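Local coordinates for major capsid protein (Faustovirus, PDB 5J7O), which is the major building block of the capsid of a large double-stranded DNA virus, folding as a double jelly-roll that packs as a trimeric capsomer, at the interface of chains A and B. Sequence-based numbering; all coordinates share one arbitrary frame. Chains: chain A/B, major capsid protein.

The three contacts are parts of one interface between neighbouring copies of the capsid protein. Contact 1 lies about 28 Å from contact 2 and 31 Å from contact 3, while contacts 2 and 3 are about 18 Å apart, measured between the centres of their C-alpha atoms. Contacts 2 and 3 share helix 216-225 of chain A and helix 542-552 of chain B; contacts 1 and 3 share no element. Strand 273-280 enters contact 1 from both chains. Backbone pairing, a buried lysine and an amide-guanidinium stack thus hold the chains together at separate points, consistent with a trimer whose interface is not an exact two-fold.

Contact 1: the interface of chains A and B. Residues chain A 234-237, 239, 275-277; chain B 278, 513-516.
B:Tyr515 buries the most surface here, 92 Å², its flat ring held between two small side chains of chain A. The methyl CG2 of A:Thr277 sits over one face, offset toward the rim and 3.6 Å from the ring centroid, as a CH-pi contact. On the opposite side of the ring plane, toward the CD2-CE2 rim, CB of A:Ser236 lies 3.4 Å from CD2 of B:Tyr515; serine and threonine are short enough for the aromatic ring to lie close to their backbones. Beside the ring the main chains pair as antiparallel strands, 232-238 of chain A with 503-521 of chain B. N of B:Ile516 donates to O of A:Ala235 at 2.9 Å, in the carbonyl plane, and alanine brings little bulk to this pairing. A second antiparallel pairing joins the 273-280 strands of the two chains: N of A:Leu276 gives a nearly straight bond (175° at H) to O of B:Gln278, 2.9 Å away. B:Asn513, its CG anti to the backbone N (chi1 -160°), presents ND2 to OG of A:Ser236 in a weak bond. That hydroxyl is positioned from within chain A. Turned between the backbone N and carbonyl carbon (chi1 78°), OG donates to O of A:Asn237 at 2.8 Å, on a lone pair, and accepts from N of A:Lys275 at 3.1 Å, tying the two chain A strands together. The site extends beta structure across the subunit boundary and so probably stiffens the capsomer.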
loop_
_atom_site.group_PDB
_atom_site.type_symbol
_atom_site.label_atom_id
_atom_site.label_comp_id
_atom_site.label_asym_id
_atom_site.label_seq_id
_atom_site.Cartn_x
_atom_site.Cartn_y
_atom_site.Cartn_z
ATOM N N ALA A 234 2.025 1.899 13.010
ATOM C CA ALA A 234 1.922 2.220 14.427
ATOM C C ALA A 234 0.706 3.102 14.676
ATOM O O ALA A 234 0.453 4.050 13.927
ATOM C CB ALA A 234 3.190 2.923 14.931
ATOM N N ALA A 235 -0.035 2.790 15.737
ATOM C CA ALA A 235 -1.273 3.485 16.065
ATOM C C ALA A 235 -1.059 4.439 17.233
ATOM O O ALA A 235 -0.319 4.133 18.172
ATOM C CB ALA A 235 -2.383 2.489 16.403
ATOM N N SER A 236 -1.726 5.590 17.176
ATOM C CA SER A 236 -1.597 6.622 18.191
ATOM C C SER A 236 -2.754 6.547 19.180
ATOM O O SER A 236 -3.628 5.679 19.104
ATOM C CB SER A 236 -1.542 8.009 17.547
ATOM O OG SER A 236 -2.837 8.444 17.169
ATOM N N ASN A 237 -2.754 7.481 20.129
ATOM C CA ASN A 237 -3.911 7.675 20.986
ATOM C C ASN A 237 -5.063 8.266 20.176
ATOM O O ASN A 237 -4.904 8.680 19.025
ATOM C CB ASN A 237 -3.563 8.595 22.156
ATOM C CG ASN A 237 -2.388 8.092 22.968
ATOM O OD1 ASN A 237 -2.134 6.888 23.034
ATOM N ND2 ASN A 237 -1.663 9.013 23.593
ATOM N N VAL A 239 -7.411 10.901 18.722
ATOM C CA VAL A 239 -7.205 12.314 18.403
ATOM C C VAL A 239 -8.565 12.970 18.257
ATOM O O VAL A 239 -8.733 14.150 18.577
ATOM C CB VAL A 239 -6.349 12.511 17.135
ATOM C CG1 VAL A 239 -4.879 12.142 17.401
ATOM C CG2 VAL A 239 -6.892 11.696 15.966
ATOM N N LYS A 275 -4.853 8.034 14.807
ATOM C CA LYS A 275 -3.953 8.107 13.666
ATOM C C LYS A 275 -3.121 6.840 13.531
ATOM O O LYS A 275 -2.782 6.180 14.518
ATOM C CB LYS A 275 -3.014 9.308 13.787
ATOM C CG LYS A 275 -3.647 10.651 13.498
ATOM C CD LYS A 275 -2.663 11.769 13.787
ATOM C CE LYS A 275 -3.291 13.127 13.556
ATOM N NZ LYS A 275 -2.485 14.208 14.184
ATOM N N LEU A 276 -2.795 6.508 12.287
ATOM C CA LEU A 276 -1.753 5.549 11.966
ATOM C C LEU A 276 -0.553 6.294 11.399
ATOM O O LEU A 276 -0.699 7.319 10.726
ATOM C CB LEU A 276 -2.232 4.509 10.947
ATOM C CG LEU A 276 -3.411 3.598 11.286
ATOM C CD1 LEU A 276 -3.672 2.640 10.132
ATOM C CD2 LEU A 276 -3.159 2.835 12.576
ATOM N N THR A 277 0.638 5.778 11.687
ATOM C CA THR A 277 1.844 6.246 11.025
ATOM C C THR A 277 2.776 5.060 10.853
ATOM O O THR A 277 2.620 4.024 11.505
ATOM C CB THR A 277 2.541 7.374 11.799
ATOM O OG1 THR A 277 3.447 8.060 10.926
ATOM C CG2 THR A 277 3.324 6.809 12.971
ATOM N N GLN B 278 -3.082 8.708 7.620
ATOM C CA GLN B 278 -4.136 7.708 7.629
ATOM C C GLN B 278 -4.778 7.651 9.006
ATOM O O GLN B 278 -4.088 7.702 10.029
ATOM C CB GLN B 278 -3.591 6.332 7.243
ATOM C CG GLN B 278 -2.909 6.314 5.891
ATOM C CD GLN B 278 -3.275 5.097 5.070
ATOM O OE1 GLN B 278 -3.760 5.217 3.945
ATOM N NE2 GLN B 278 -3.041 3.914 5.627
ATOM N N ASN B 513 1.225 13.771 21.147
ATOM C CA ASN B 513 0.620 12.489 20.819
ATOM C C ASN B 513 1.655 11.403 21.071
ATOM O O ASN B 513 2.847 11.678 21.225
ATOM C CB ASN B 513 0.124 12.454 19.369
ATOM C CG ASN B 513 -0.909 11.369 19.133
ATOM O OD1 ASN B 513 -1.144 10.519 19.994
ATOM N ND2 ASN B 513 -1.531 11.389 17.960
ATOM N N GLN B 514 1.181 10.159 21.108
ATOM C CA GLN B 514 2.048 9.011 21.336
ATOM C C GLN B 514 1.582 7.847 20.476
ATOM O O GLN B 514 0.392 7.524 20.460
ATOM C CB GLN B 514 2.053 8.603 22.813
ATOM C CG GLN B 514 2.883 7.361 23.110
ATOM C CD GLN B 514 2.874 6.985 24.580
ATOM O OE1 GLN B 514 3.428 5.957 24.974
ATOM N NE2 GLN B 514 2.245 7.819 25.401
ATOM N N TYR B 515 2.521 7.226 19.765
ATOM C CA TYR B 515 2.261 6.035 18.971
ATOM C C TYR B 515 2.846 4.812 19.663
ATOM O O TYR B 515 3.826 4.910 20.409
ATOM C CB TYR B 515 2.866 6.151 17.565
ATOM C CG TYR B 515 2.385 7.323 16.736
ATOM C CD1 TYR B 515 3.010 8.560 16.819
ATOM C CD2 TYR B 515 1.326 7.183 15.847
ATOM C CE1 TYR B 515 2.583 9.630 16.054
ATOM C CE2 TYR B 515 0.891 8.248 15.078
ATOM C CZ TYR B 515 1.524 9.469 15.186
ATOM O OH TYR B 515 1.096 10.531 14.422
ATOM N N ILE B 516 2.242 3.655 19.407
ATOM C CA ILE B 516 2.759 2.370 19.865
ATOM C C ILE B 516 3.234 1.595 18.643
ATOM O O ILE B 516 2.446 1.314 17.732
ATOM C CB ILE B 516 1.703 1.569 20.643
ATOM C CG1 ILE B 516 1.471 2.179 22.026
ATOM C CG2 ILE B 516 2.135 0.114 20.774
ATOM C CD1 ILE B 516 2.646 2.017 22.967
#

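Contact 2: the interface of chains A and B. Residues chain A 217-221; chain B 215, 550-551, 553-556, 558-560.
The start of helix 216-225 of chain A meets the end of helix 542-552 of chain B, the 3-10 turn 555-557 and the following loop through B:Thr560. A:Lys218 has the most surface hidden, 88 Å². Its CB lies alongside CD1 of B:Trp551; the chain then bends at chi2 (-65°) and runs straight to the terminal amino group NZ, which enters a ring of backbone carbonyls. NZ donates to O of B:Pro550 at 2.6 Å, nearly along the C=O axis, and to O of B:Leu558 at 2.9 Å, in the carbonyl plane. It also bonds O of B:Ser555 at 3.1 Å, on a lone pair, and O of B:Tyr553 at 2.9 Å, from above that carbonyl plane. Lysine suits this place because a long apolar stem carries a group that, if charged as expected, several carbonyls, one at a helix end, would stabilise. A:Phe217 has its CG between the backbone N and carbonyl carbon (chi1 52°), and its ring receives CA of B:Phe556 over one face, 3.9 Å from the centroid. The two phenylalanine side chains lie side by side, pointing the same way. O of A:Phe217 accepts a straight bond from N of B:Thr560 at 2.9 Å (173° at H), while the threonine methyl CG2 packs 3.4 Å from CA of A:Lys218. In the fold, the first turn of helix 216-225 packs against the C-terminal end of helix 542-552, with A:Lys218 inserted among the carbonyls there.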
loop_
_atom_site.group_PDB
_atom_site.type_symbol
_atom_site.label_atom_id
_atom_site.label_comp_id
_atom_site.label_asym_id
_atom_site.label_seq_id
_atom_site.Cartn_x
_atom_site.Cartn_y
_atom_site.Cartn_z
ATOM N N PHE A 217 1.955 -8.312 -3.873
ATOM C CA PHE A 217 1.806 -9.567 -3.143
ATOM C C PHE A 217 3.119 -10.328 -2.995
ATOM O O PHE A 217 3.126 -11.393 -2.368
ATOM C CB PHE A 217 0.738 -10.457 -3.794
ATOM C CG PHE A 217 0.923 -10.684 -5.270
ATOM C CD1 PHE A 217 1.768 -11.678 -5.735
ATOM C CD2 PHE A 217 0.208 -9.936 -6.192
ATOM C CE1 PHE A 217 1.922 -11.901 -7.091
ATOM C CE2 PHE A 217 0.356 -10.154 -7.548
ATOM C CZ PHE A 217 1.211 -11.139 -7.998
ATOM N N LYS A 218 4.221 -9.807 -3.538
ATOM C CA LYS A 218 5.550 -10.354 -3.307
ATOM C C LYS A 218 6.512 -9.338 -2.710
ATOM O O LYS A 218 7.679 -9.674 -2.479
ATOM C CB LYS A 218 6.149 -10.888 -4.617
ATOM C CG LYS A 218 5.286 -11.888 -5.359
ATOM C CD LYS A 218 5.116 -13.170 -4.566
ATOM C CE LYS A 218 4.441 -14.243 -5.402
ATOM N NZ LYS A 218 4.266 -15.508 -4.642
ATOM N N LEU A 219 6.056 -8.111 -2.442
ATOM C CA LEU A 219 6.985 -7.013 -2.190
ATOM C C LEU A 219 7.675 -7.141 -0.835
ATOM O O LEU A 219 8.888 -6.927 -0.733
ATOM C CB LEU A 219 6.255 -5.674 -2.294
ATOM C CG LEU A 219 7.159 -4.447 -2.178
ATOM C CD1 LEU A 219 8.342 -4.572 -3.125
ATOM C CD2 LEU A 219 6.380 -3.171 -2.457
ATOM N N THR A 220 6.921 -7.474 0.215
ATOM C CA THR A 220 7.498 -7.500 1.557
ATOM C C THR A 220 8.620 -8.528 1.661
ATOM O O THR A 220 9.664 -8.261 2.269
ATOM C CB THR A 220 6.407 -7.785 2.590
ATOM O OG1 THR A 220 5.488 -6.685 2.629
ATOM C CG2 THR A 220 7.011 -7.982 3.974
ATOM N N GLY A 221 8.432 -9.701 1.058
ATOM C CA GLY A 221 9.451 -10.732 1.139
ATOM C C GLY A 221 10.645 -10.412 0.271
ATOM O O GLY A 221 11.792 -10.611 0.679
ATOM N N PRO B 215 -4.063 -11.193 -1.424
ATOM C CA PRO B 215 -3.283 -10.135 -2.076
ATOM C C PRO B 215 -3.955 -8.781 -1.919
ATOM O O PRO B 215 -5.090 -8.660 -1.451
ATOM C CB PRO B 215 -3.230 -10.576 -3.541
ATOM C CG PRO B 215 -4.386 -11.509 -3.699
ATOM C CD PRO B 215 -4.549 -12.199 -2.383
ATOM N N PRO B 550 7.534 -18.178 -0.110
ATOM C CA PRO B 550 6.339 -17.476 -0.609
ATOM C C PRO B 550 6.629 -16.525 -1.758
ATOM O O PRO B 550 5.736 -16.273 -2.577
ATOM C CB PRO B 550 5.826 -16.729 0.630
ATOM C CG PRO B 550 6.387 -17.484 1.784
ATOM C CD PRO B 550 7.742 -17.916 1.326
ATOM N N TRP B 551 7.848 -15.988 -1.846
ATOM C CA TRP B 551 8.187 -15.115 -2.967
ATOM C C TRP B 551 8.284 -15.900 -4.268
ATOM O O TRP B 551 7.775 -15.459 -5.306
ATOM C CB TRP B 551 9.500 -14.382 -2.691
ATOM C CG TRP B 551 10.042 -13.647 -3.888
ATOM C CD1 TRP B 551 9.721 -12.382 -4.289
ATOM C CD2 TRP B 551 10.999 -14.137 -4.837
ATOM N NE1 TRP B 551 10.418 -12.056 -5.430
ATOM C CE2 TRP B 551 11.208 -13.117 -5.785
ATOM C CE3 TRP B 551 11.698 -15.340 -4.975
ATOM C CZ2 TRP B 551 12.086 -13.263 -6.858
ATOM C CZ3 TRP B 551 12.568 -15.484 -6.039
ATOM C CH2 TRP B 551 12.755 -14.452 -6.966
ATOM N N TYR B 553 7.254 -19.201 -5.153
ATOM C CA TYR B 553 6.186 -20.093 -5.578
ATOM C C TYR B 553 4.824 -19.412 -5.525
ATOM O O TYR B 553 4.643 -18.367 -4.895
ATOM C CB TYR B 553 6.152 -21.348 -4.702
ATOM C CG TYR B 553 7.360 -22.246 -4.831
ATOM C CD1 TYR B 553 8.484 -22.052 -4.040
ATOM C CD2 TYR B 553 7.369 -23.300 -5.734
ATOM C CE1 TYR B 553 9.585 -22.876 -4.152
ATOM C CE2 TYR B 553 8.466 -24.130 -5.853
ATOM C CZ TYR B 553 9.571 -23.914 -5.060
ATOM O OH TYR B 553 10.667 -24.739 -5.175
ATOM N N GLY B 554 3.857 -20.029 -6.207
ATOM C CA GLY B 554 2.457 -19.718 -6.025
ATOM C C GLY B 554 1.914 -18.555 -6.825
ATOM O O GLY B 554 0.695 -18.486 -7.027
ATOM N N SER B 555 2.762 -17.634 -7.270
ATOM C CA SER B 555 2.337 -16.468 -8.067
ATOM C C SER B 555 1.335 -15.667 -7.229
ATOM O O SER B 555 1.532 -15.514 -6.013
ATOM C CB SER B 555 1.822 -16.929 -9.419
ATOM O OG SER B 555 1.155 -15.879 -10.097
ATOM N N PHE B 556 0.256 -15.158 -7.829
ATOM C CA PHE B 556 -0.712 -14.341 -7.105
ATOM C C PHE B 556 -1.522 -15.136 -6.086
ATOM O O PHE B 556 -2.281 -14.531 -5.321
ATOM C CB PHE B 556 -1.660 -13.648 -8.090
ATOM C CG PHE B 556 -2.360 -14.592 -9.030
ATOM C CD1 PHE B 556 -3.523 -15.240 -8.642
ATOM C CD2 PHE B 556 -1.864 -14.820 -10.303
ATOM C CE1 PHE B 556 -4.169 -16.106 -9.502
ATOM C CE2 PHE B 556 -2.509 -15.684 -11.167
ATOM C CZ PHE B 556 -3.662 -16.328 -10.766
ATOM N N LEU B 558 -0.153 -17.024 -3.676
ATOM C CA LEU B 558 0.608 -17.082 -2.433
ATOM C C LEU B 558 1.169 -15.695 -2.152
ATOM O O LEU B 558 2.042 -15.211 -2.883
ATOM C CB LEU B 558 1.720 -18.125 -2.518
ATOM C CG LEU B 558 2.494 -18.384 -1.226
ATOM C CD1 LEU B 558 1.537 -18.542 -0.053
ATOM C CD2 LEU B 558 3.372 -19.617 -1.370
ATOM N N VAL B 559 0.666 -15.062 -1.105
ATOM C CA VAL B 559 1.114 -13.738 -0.699
ATOM C C VAL B 559 2.292 -13.883 0.248
ATOM O O VAL B 559 2.313 -14.770 1.110
ATOM C CB VAL B 559 -0.032 -12.949 -0.042
ATOM C CG1 VAL B 559 0.458 -11.592 0.452
ATOM C CG2 VAL B 559 -1.167 -12.780 -1.019
ATOM N N THR B 560 3.282 -13.021 0.079
ATOM C CA THR B 560 4.347 -12.934 1.060
ATOM C C THR B 560 3.773 -12.458 2.391
ATOM O O THR B 560 3.075 -11.434 2.430
ATOM C CB THR B 560 5.435 -11.978 0.591
ATOM O OG1 THR B 560 4.878 -10.674 0.376
ATOM C CG2 THR B 560 6.023 -12.497 -0.685
#

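Contact 3: the interface of chains A and B. Residues chain A 106, 108, 224, 292, 294, 296; chain B 541, 543.
B:Arg541 buries 77 Å², chiefly by laying its guanidinium over the side-chain amide of A:Asn294. The two flat groups are stacked, 15° apart, with OD1 of A:Asn294 over the centre of the guanidinium and 3.3 Å from CZ of B:Arg541. They meet face to face, so ND2 of A:Asn294 and NH2 of B:Arg541, 3.0 Å apart, form no hydrogen bond. Asparagine suits the spot because its short amide offers a face to arginine while its edge bonds neighbours in its own chain. OD1 accepts on lone pairs from NE2 of A:His106 at 3.1 Å and from NE2 of A:Gln108 at 2.9 Å. On the other branch, ND2 donates to OE1 of A:Gln292 at 2.9 Å. Held by these partners, the amide is fixed in rotation; its carbonyl oxygen may also ease the positive charge above it. The arginine chain bends at chi3 (63°), and its CD lies 3.6 Å from CE1 of A:His106. B:Gln543 extends past A:Phe296, its CD 3.4 Å from CD1 of that ring. Its amide is inclined 62° to the ring, OE1 lying at the edge, in plane. Glutamine fits because its stem packs on the phenylalanine while its amide bonds both ways: NE2 makes a weak bond to the backbone O of A:Asn294. Arginine can stack and still bond in its plane: OE1 of B:Gln543 accepts, on a lone pair, from NE of B:Arg541 at 3.1 Å.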
loop_
_atom_site.group_PDB
_atom_site.type_symbol
_atom_site.label_atom_id
_atom_site.label_comp_id
_atom_site.label_asym_id
_atom_site.label_seq_id
_atom_site.Cartn_x
_atom_site.Cartn_y
_atom_site.Cartn_z
ATOM N N HIS A 106 22.411 -17.075 0.197
ATOM C CA HIS A 106 22.378 -16.509 1.540
ATOM C C HIS A 106 23.668 -15.740 1.796
ATOM O O HIS A 106 24.758 -16.321 1.773
ATOM C CB HIS A 106 22.195 -17.609 2.583
ATOM C CG HIS A 106 22.335 -17.129 3.995
ATOM N ND1 HIS A 106 22.920 -17.888 4.986
ATOM C CD2 HIS A 106 21.968 -15.965 4.582
ATOM C CE1 HIS A 106 22.906 -17.214 6.122
ATOM N NE2 HIS A 106 22.334 -16.043 5.904
ATOM N N GLN A 108 25.589 -13.186 4.582
ATOM C CA GLN A 108 25.571 -12.798 5.987
ATOM C C GLN A 108 26.672 -11.778 6.225
ATOM O O GLN A 108 27.855 -12.090 6.058
ATOM C CB GLN A 108 25.753 -14.015 6.895
ATOM C CG GLN A 108 25.477 -13.746 8.362
ATOM C CD GLN A 108 25.612 -14.991 9.216
ATOM O OE1 GLN A 108 26.706 -15.529 9.377
ATOM N NE2 GLN A 108 24.495 -15.459 9.762
ATOM N N ARG A 224 12.599 -8.128 2.270
ATOM C CA ARG A 224 13.312 -8.894 3.289
ATOM C C ARG A 224 14.405 -9.762 2.678
ATOM O O ARG A 224 15.430 -10.009 3.325
ATOM C CB ARG A 224 12.336 -9.759 4.086
ATOM C CG ARG A 224 11.324 -8.972 4.910
ATOM C CD ARG A 224 10.696 -9.839 5.991
ATOM N NE ARG A 224 9.814 -9.073 6.868
ATOM C CZ ARG A 224 8.507 -9.283 6.988
ATOM N NH1 ARG A 224 7.922 -10.249 6.294
ATOM N NH2 ARG A 224 7.786 -8.534 7.813
ATOM N N GLN A 292 23.721 -7.997 12.640
ATOM C CA GLN A 292 24.078 -8.888 11.542
ATOM C C GLN A 292 22.972 -8.953 10.496
ATOM O O GLN A 292 21.819 -9.261 10.808
ATOM C CB GLN A 292 24.368 -10.288 12.084
ATOM C CG GLN A 292 24.614 -11.330 11.008
ATOM C CD GLN A 292 24.534 -12.744 11.545
ATOM O OE1 GLN A 292 23.453 -13.328 11.625
ATOM N NE2 GLN A 292 25.680 -13.303 11.917
ATOM N N ASN A 294 21.227 -10.537 7.275
ATOM C CA ASN A 294 21.066 -11.803 6.571
ATOM C C ASN A 294 20.166 -11.585 5.365
ATOM O O ASN A 294 19.000 -11.206 5.515
ATOM C CB ASN A 294 20.479 -12.873 7.493
ATOM C CG ASN A 294 21.440 -13.293 8.585
ATOM O OD1 ASN A 294 22.261 -14.188 8.391
ATOM N ND2 ASN A 294 21.340 -12.649 9.742
ATOM N N PHE A 296 18.845 -13.273 1.502
ATOM C CA PHE A 296 18.695 -14.409 0.593
ATOM C C PHE A 296 18.431 -13.830 -0.791
ATOM O O PHE A 296 17.283 -13.695 -1.218
ATOM C CB PHE A 296 17.574 -15.349 1.043
ATOM C CG PHE A 296 18.008 -16.375 2.052
ATOM C CD1 PHE A 296 18.164 -16.037 3.386
ATOM C CD2 PHE A 296 18.252 -17.683 1.666
ATOM C CE1 PHE A 296 18.562 -16.981 4.313
ATOM C CE2 PHE A 296 18.648 -18.631 2.589
ATOM C CZ PHE A 296 18.803 -18.280 3.914
ATOM N N ARG B 541 17.452 -21.337 7.943
ATOM C CA ARG B 541 16.970 -20.198 8.711
ATOM C C ARG B 541 15.491 -19.947 8.430
ATOM O O ARG B 541 14.973 -20.275 7.358
ATOM C CB ARG B 541 17.789 -18.949 8.380
ATOM C CG ARG B 541 19.259 -19.047 8.758
ATOM C CD ARG B 541 20.036 -17.833 8.274
ATOM N NE ARG B 541 19.575 -16.597 8.900
ATOM C CZ ARG B 541 20.080 -16.090 10.020
ATOM N NH1 ARG B 541 21.071 -16.710 10.645
ATOM N NH2 ARG B 541 19.594 -14.963 10.515
ATOM N N GLN B 543 13.864 -17.341 7.783
ATOM C CA GLN B 543 13.549 -16.436 6.683
ATOM C C GLN B 543 13.468 -17.158 5.344
ATOM O O GLN B 543 12.843 -16.639 4.413
ATOM C CB GLN B 543 14.584 -15.314 6.606
ATOM C CG GLN B 543 15.982 -15.794 6.285
ATOM C CD GLN B 543 16.996 -14.670 6.250
ATOM O OE1 GLN B 543 18.030 -14.735 6.912
ATOM N NE2 GLN B 543 16.710 -13.635 5.467
#